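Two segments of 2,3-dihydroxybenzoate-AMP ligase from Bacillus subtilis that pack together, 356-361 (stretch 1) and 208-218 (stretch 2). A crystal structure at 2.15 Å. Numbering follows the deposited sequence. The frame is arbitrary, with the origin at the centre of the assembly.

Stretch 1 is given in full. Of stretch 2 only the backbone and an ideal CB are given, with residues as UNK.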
ATOM      1  N   PRO A 356     -11.065  -7.144  10.749  1.00 33.27           N
ATOM      2  CA  PRO A 356      -9.913  -6.589  11.473  1.00 33.12           C
ATOM      3  C   PRO A 356      -8.925  -7.643  11.960  1.00 35.17           C
ATOM      4  O   PRO A 356      -9.324  -8.694  12.463  1.00 36.06           O
ATOM      5  CB  PRO A 356     -10.565  -5.821  12.610  1.00 32.21           C
ATOM      6  CG  PRO A 356     -11.801  -5.283  11.948  1.00 32.80           C
ATOM      7  CD  PRO A 356     -12.313  -6.467  11.151  1.00 30.84           C
ATOM      8  N   MET A 357      -7.634  -7.357  11.812  1.00 36.12           N
ATOM      9  CA  MET A 357      -6.603  -8.301  12.233  1.00 38.26           C
ATOM     10  C   MET A 357      -6.350  -8.284  13.738  1.00 39.74           C
ATOM     11  O   MET A 357      -5.827  -9.252  14.290  1.00 41.62           O
ATOM     12  CB  MET A 357      -5.285  -8.033  11.492  1.00 36.65           C
ATOM     13  CG  MET A 357      -4.480  -6.838  11.985  1.00 35.19           C
ATOM     14  SD  MET A 357      -2.834  -6.778  11.179  1.00 36.08           S
ATOM     15  CE  MET A 357      -2.456  -4.985  11.200  1.00 34.03           C
ATOM     16  N   SER A 358      -6.723  -7.195  14.401  1.00 40.28           N
ATOM     17  CA  SER A 358      -6.516  -7.070  15.841  1.00 41.79           C
ATOM     18  C   SER A 358      -7.806  -7.192  16.635  1.00 43.34           C
ATOM     19  O   SER A 358      -8.854  -6.719  16.203  1.00 42.84           O
ATOM     20  CB  SER A 358      -5.874  -5.725  16.172  1.00 42.58           C
ATOM     21  OG  SER A 358      -5.856  -5.506  17.572  1.00 43.33           O
ATOM     22  N   PRO A 359      -7.742  -7.829  17.817  1.00 44.66           N
ATOM     23  CA  PRO A 359      -8.921  -8.002  18.672  1.00 44.42           C
ATOM     24  C   PRO A 359      -9.348  -6.646  19.214  1.00 44.07           C
ATOM     25  O   PRO A 359     -10.484  -6.469  19.651  1.00 43.61           O
ATOM     26  CB  PRO A 359      -8.410  -8.907  19.793  1.00 45.36           C
ATOM     27  CG  PRO A 359      -7.270  -9.645  19.161  1.00 47.25           C
ATOM     28  CD  PRO A 359      -6.590  -8.559  18.373  1.00 45.37           C
ATOM     29  N   TYR A 360      -8.424  -5.690  19.183  1.00 42.71           N
ATOM     30  CA  TYR A 360      -8.705  -4.361  19.694  1.00 43.26           C
ATOM     31  C   TYR A 360      -9.068  -3.322  18.633  1.00 42.26           C
ATOM     32  O   TYR A 360      -9.268  -2.150  18.956  1.00 39.40           O
ATOM     33  CB  TYR A 360      -7.527  -3.874  20.539  1.00 46.67           C
ATOM     34  CG  TYR A 360      -7.154  -4.834  21.649  1.00 51.38           C
ATOM     35  CD1 TYR A 360      -6.249  -5.872  21.426  1.00 54.65           C
ATOM     36  CD2 TYR A 360      -7.724  -4.719  22.919  1.00 53.93           C
ATOM     37  CE1 TYR A 360      -5.914  -6.772  22.441  1.00 56.18           C
ATOM     38  CE2 TYR A 360      -7.400  -5.614  23.940  1.00 54.95           C
ATOM     39  CZ  TYR A 360      -6.494  -6.638  23.693  1.00 57.30           C
ATOM     40  OH  TYR A 360      -6.165  -7.528  24.693  1.00 58.63           O
ATOM     41  N   ASP A 361      -9.145  -3.747  17.372  1.00 41.43           N
ATOM     42  CA  ASP A 361      -9.537  -2.843  16.292  1.00 40.68           C
ATOM     43  C   ASP A 361     -11.033  -2.568  16.455  1.00 41.37           C
ATOM     44  O   ASP A 361     -11.830  -3.496  16.545  1.00 40.39           O
ATOM     45  CB  ASP A 361      -9.312  -3.481  14.911  1.00 38.37           C
ATOM     46  CG  ASP A 361      -7.900  -3.265  14.373  1.00 36.77           C
ATOM     47  OD1 ASP A 361      -7.390  -2.132  14.474  1.00 36.27           O
ATOM     48  OD2 ASP A 361      -7.308  -4.226  13.833  1.00 33.32           O
ATOM     49  N   UNK A 208       5.167  -2.073  14.802  1.00 31.11           N
ATOM     50  CA  UNK A 208       5.631  -3.430  15.026  1.00 31.48           C
ATOM     51  C   UNK A 208       4.450  -4.324  15.447  1.00 30.97           C
ATOM     52  O   UNK A 208       4.389  -5.502  15.093  1.00 29.53           O
ATOM     53  CB  UNK A 208       6.734  -3.449  16.086  1.00 31.48           C
ATOM     54  N   UNK A 209       3.489  -3.760  16.174  1.00 30.89           N
ATOM     55  CA  UNK A 209       2.314  -4.548  16.548  1.00 30.61           C
ATOM     56  C   UNK A 209       1.567  -4.954  15.273  1.00 31.13           C
ATOM     57  O   UNK A 209       1.162  -6.114  15.122  1.00 31.71           O
ATOM     58  CB  UNK A 209       1.401  -3.761  17.490  1.00 30.61           C
ATOM     59  N   UNK A 210       1.380  -4.005  14.353  1.00 30.30           N
ATOM     60  CA  UNK A 210       0.692  -4.313  13.096  1.00 29.64           C
ATOM     61  C   UNK A 210       1.438  -5.427  12.352  1.00 30.72           C
ATOM     62  O   UNK A 210       0.817  -6.253  11.680  1.00 28.87           O
ATOM     63  CB  UNK A 210       0.582  -3.064  12.220  1.00 29.64           C
ATOM     64  N   UNK A 211       2.768  -5.446  12.465  1.00 30.17           N
ATOM     65  CA  UNK A 211       3.570  -6.481  11.814  1.00 30.93           C
ATOM     66  C   UNK A 211       3.363  -7.855  12.488  1.00 31.85           C
ATOM     67  O   UNK A 211       3.232  -8.878  11.810  1.00 32.18           O
ATOM     68  CB  UNK A 211       5.050  -6.094  11.846  1.00 30.93           C
ATOM     69  N   UNK A 212       3.327  -7.870  13.818  1.00 33.26           N
ATOM     70  CA  UNK A 212       3.135  -9.111  14.564  1.00 34.60           C
ATOM     71  C   UNK A 212       1.782  -9.740  14.270  1.00 33.90           C
ATOM     72  O   UNK A 212       1.673 -10.956  14.143  1.00 33.83           O
ATOM     73  CB  UNK A 212       3.272  -8.853  16.066  1.00 34.60           C
ATOM     74  N   UNK A 213       0.741  -8.921  14.176  1.00 33.36           N
ATOM     75  CA  UNK A 213      -0.585  -9.452  13.885  1.00 33.65           C
ATOM     76  C   UNK A 213      -0.657  -9.966  12.449  1.00 33.40           C
ATOM     77  O   UNK A 213      -1.235 -11.022  12.194  1.00 32.24           O
ATOM     78  CB  UNK A 213      -1.653  -8.382  14.120  1.00 33.65           C
ATOM     79  N   UNK A 214      -0.061  -9.230  11.513  1.00 32.77           N
ATOM     80  CA  UNK A 214      -0.065  -9.649  10.114  1.00 32.07           C
ATOM     81  C   UNK A 214       0.680 -10.974   9.976  1.00 32.53           C
ATOM     82  O   UNK A 214       0.291 -11.827   9.194  1.00 33.75           O
ATOM     83  CB  UNK A 214       0.567  -8.579   9.222  1.00 32.07           C
ATOM     84  N   UNK A 215       1.764 -11.129  10.728  1.00 33.39           N
ATOM     85  CA  UNK A 215       2.542 -12.360  10.698  1.00 34.28           C
ATOM     86  C   UNK A 215       1.672 -13.539  11.161  1.00 33.91           C
ATOM     87  O   UNK A 215       1.588 -14.580  10.496  1.00 34.12           O
ATOM     88  CB  UNK A 215       3.788 -12.229  11.576  1.00 34.28           C
ATOM     89  N   UNK A 216       1.024 -13.365  12.302  1.00 33.66           N
ATOM     90  CA  UNK A 216       0.163 -14.404  12.846  1.00 35.90           C
ATOM     91  C   UNK A 216      -1.017 -14.695  11.919  1.00 36.32           C
ATOM     92  O   UNK A 216      -1.264 -15.849  11.571  1.00 36.30           O
ATOM     93  CB  UNK A 216      -0.344 -13.996  14.231  1.00 35.90           C
ATOM     94  N   UNK A 217      -1.731 -13.656  11.496  1.00 36.10           N
ATOM     95  CA  UNK A 217      -2.870 -13.848  10.596  1.00 36.10           C
ATOM     96  C   UNK A 217      -2.473 -14.437   9.238  1.00 35.57           C
ATOM     97  O   UNK A 217      -3.260 -15.140   8.617  1.00 36.38           O
ATOM     98  CB  UNK A 217      -3.584 -12.512  10.381  1.00 36.10           C
ATOM     99  N   UNK A 218      -1.256 -14.160   8.780  1.00 33.40           N
ATOM    100  CA  UNK A 218      -0.817 -14.660   7.480  1.00 32.31           C
ATOM    101  C   UNK A 218       0.075 -15.913   7.530  1.00 32.79           C
ATOM    102  O   UNK A 218       0.565 -16.380   6.504  1.00 31.95           O
ATOM    103  CB  UNK A 218      -0.063 -13.544   6.753  1.00 32.31           C
TER

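Stretch 2 runs as a helix, with backbone N to O bonds of the i to i-4 kind, so the positions that meet stretch 1 recur along one face. The CA atoms of Met 357 and position 213 are the closest pair across the contact, 6.3 Å apart, and fix the register.

Position 208 is out of reach, and stretch 1 puts no restriction on it; it is Ile 208.

At 209 CA-to-CB points sideways and the ideal CB has nothing of stretch 1 within 5.5 Å, so only a long side chain could make contact. What waits beyond is polar: Ser 358 OG, which already accepts a bond from Tyr 360 N (3.0 Å). A long side chain ending in a polar group would suit, Tyr, Lys or Arg among them; Gln would fall short, since the ideal CB is 7.5 Å from Ser 358 OG. The residue is Tyr 209, chi1 t, whose OH hydrogen-bonds Ser 358 OG at 2.8 Å; either hydroxyl could be the donor. The same OH lies 3.7 Å from Pro 359 CD.

At 210 the ideal CB is 3.7 Å from Met 357 CE, which favours a small residue such as Ala, Ser or Gly, though a larger one might turn aside. It is Ser 210; its carbonyl O also meets Met 357 CE, at 3.5 Å.

Position 211 points away and 212 sideways, both without a neighbour in stretch 1 near the ideal CB. They are Leu 211 and Lys 212.

At 213 CA-to-CB points toward stretch 1, with the ideal CB 3.6 Å from Met 357 SD and 5.2 Å from Ser 358 N. Farther out, the carbonyl O of Met 357 offers an acceptor, so a long donor, Arg, Lys or Gln, is attractive. Arg 213 sends NH1 to Met 357 O (2.7 Å, N-H...acceptor angle 161°), with the oxygen near the guanidinium plane. Its CD packs 3.9 Å from Ser 358 CA.

At 214 the ideal CB is 4.3 Å from Met 357 SD, and a small side chain fits readily: Ala, Ser or Cys. In Ser 214, OG lies 3.4 Å from Met 357 SD while donating to Ser 210 O (2.7 Å).

Position 215 is out of reach: Val 215. Position 216 points toward stretch 1 but finds nothing within 5.5 Å of its ideal CB, leaving room for many residues. Glu 216 instead forms a salt bridge through OE2 with Arg 213 NH2 (2.6 Å).

At 217, pointing toward, the ideal CB is 4.9 Å from Met 357 CB; Val, Ile or Leu could cover that carbon. Val 217 does so, CG2 to Met 357 CB at 4.1 Å. Position 218 is out of reach and is Cys 218.

Stretch 2, residues 208-218: IYSLKRSVEVC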
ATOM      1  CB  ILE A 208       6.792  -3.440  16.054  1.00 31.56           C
ATOM      2  CG1 ILE A 208       7.975  -2.653  15.461  1.00 30.00           C
ATOM      3  CG2 ILE A 208       7.211  -4.878  16.362  1.00 29.04           C
ATOM      4  CD1 ILE A 208       9.162  -2.467  16.384  1.00 28.55           C
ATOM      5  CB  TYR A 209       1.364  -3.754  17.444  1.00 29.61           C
ATOM      6  CG  TYR A 209       0.081  -4.502  17.726  1.00 33.92           C
ATOM      7  CD1 TYR A 209       0.106  -5.739  18.376  1.00 34.15           C
ATOM      8  CD2 TYR A 209      -1.155  -4.000  17.306  1.00 32.79           C
ATOM      9  CE1 TYR A 209      -1.065  -6.459  18.599  1.00 36.77           C
ATOM     10  CE2 TYR A 209      -2.339  -4.715  17.527  1.00 35.91           C
ATOM     11  CZ  TYR A 209      -2.284  -5.944  18.173  1.00 37.30           C
ATOM     12  OH  TYR A 209      -3.438  -6.667  18.387  1.00 40.93           O
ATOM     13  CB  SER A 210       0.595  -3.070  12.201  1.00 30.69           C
ATOM     14  OG  SER A 210       1.768  -2.898  11.419  1.00 30.52           O
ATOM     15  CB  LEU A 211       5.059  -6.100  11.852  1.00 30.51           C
ATOM     16  CG  LEU A 211       5.482  -4.842  11.078  1.00 33.21           C
ATOM     17  CD1 LEU A 211       6.969  -4.566  11.307  1.00 32.03           C
ATOM     18  CD2 LEU A 211       5.201  -5.033   9.586  1.00 28.80           C
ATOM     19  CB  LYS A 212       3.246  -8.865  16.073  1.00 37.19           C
ATOM     20  CG  LYS A 212       3.473 -10.149  16.873  1.00 41.58           C
ATOM     21  CD  LYS A 212       3.236  -9.958  18.367  1.00 44.96           C
ATOM     22  CE  LYS A 212       1.752  -9.882  18.676  1.00 49.29           C
ATOM     23  NZ  LYS A 212       1.476  -9.743  20.139  1.00 53.25           N
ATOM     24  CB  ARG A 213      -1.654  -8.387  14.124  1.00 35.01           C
ATOM     25  CG  ARG A 213      -2.177  -8.328  15.552  1.00 40.51           C
ATOM     26  CD  ARG A 213      -3.327  -9.319  15.779  1.00 43.44           C
ATOM     27  NE  ARG A 213      -2.885 -10.703  15.939  1.00 45.95           N
ATOM     28  CZ  ARG A 213      -3.642 -11.762  15.667  1.00 46.80           C
ATOM     29  NH1 ARG A 213      -4.877 -11.596  15.213  1.00 45.17           N
ATOM     30  NH2 ARG A 213      -3.168 -12.989  15.848  1.00 47.85           N
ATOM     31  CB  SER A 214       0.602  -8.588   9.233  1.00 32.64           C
ATOM     32  OG  SER A 214      -0.081  -7.347   9.323  1.00 32.36           O
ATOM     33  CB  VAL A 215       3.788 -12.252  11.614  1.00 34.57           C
ATOM     34  CG1 VAL A 215       4.337 -13.642  11.909  1.00 35.64           C
ATOM     35  CG2 VAL A 215       4.866 -11.406  10.933  1.00 33.48           C
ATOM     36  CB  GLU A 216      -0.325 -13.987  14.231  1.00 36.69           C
ATOM     37  CG  GLU A 216       0.802 -13.910  15.251  1.00 36.90           C
ATOM     38  CD  GLU A 216       0.390 -13.225  16.533  1.00 37.80           C
ATOM     39  OE1 GLU A 216       1.194 -13.214  17.486  1.00 39.28           O
ATOM     40  OE2 GLU A 216      -0.736 -12.688  16.591  1.00 41.11           O
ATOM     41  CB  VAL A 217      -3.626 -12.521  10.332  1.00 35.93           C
ATOM     42  CG1 VAL A 217      -4.764 -12.757   9.348  1.00 35.56           C
ATOM     43  CG2 VAL A 217      -4.174 -11.967  11.624  1.00 36.27           C
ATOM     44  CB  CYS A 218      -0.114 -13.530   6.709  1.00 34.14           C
ATOM     45  SG  CYS A 218      -1.204 -12.106   6.337  1.00 30.87           S
TER
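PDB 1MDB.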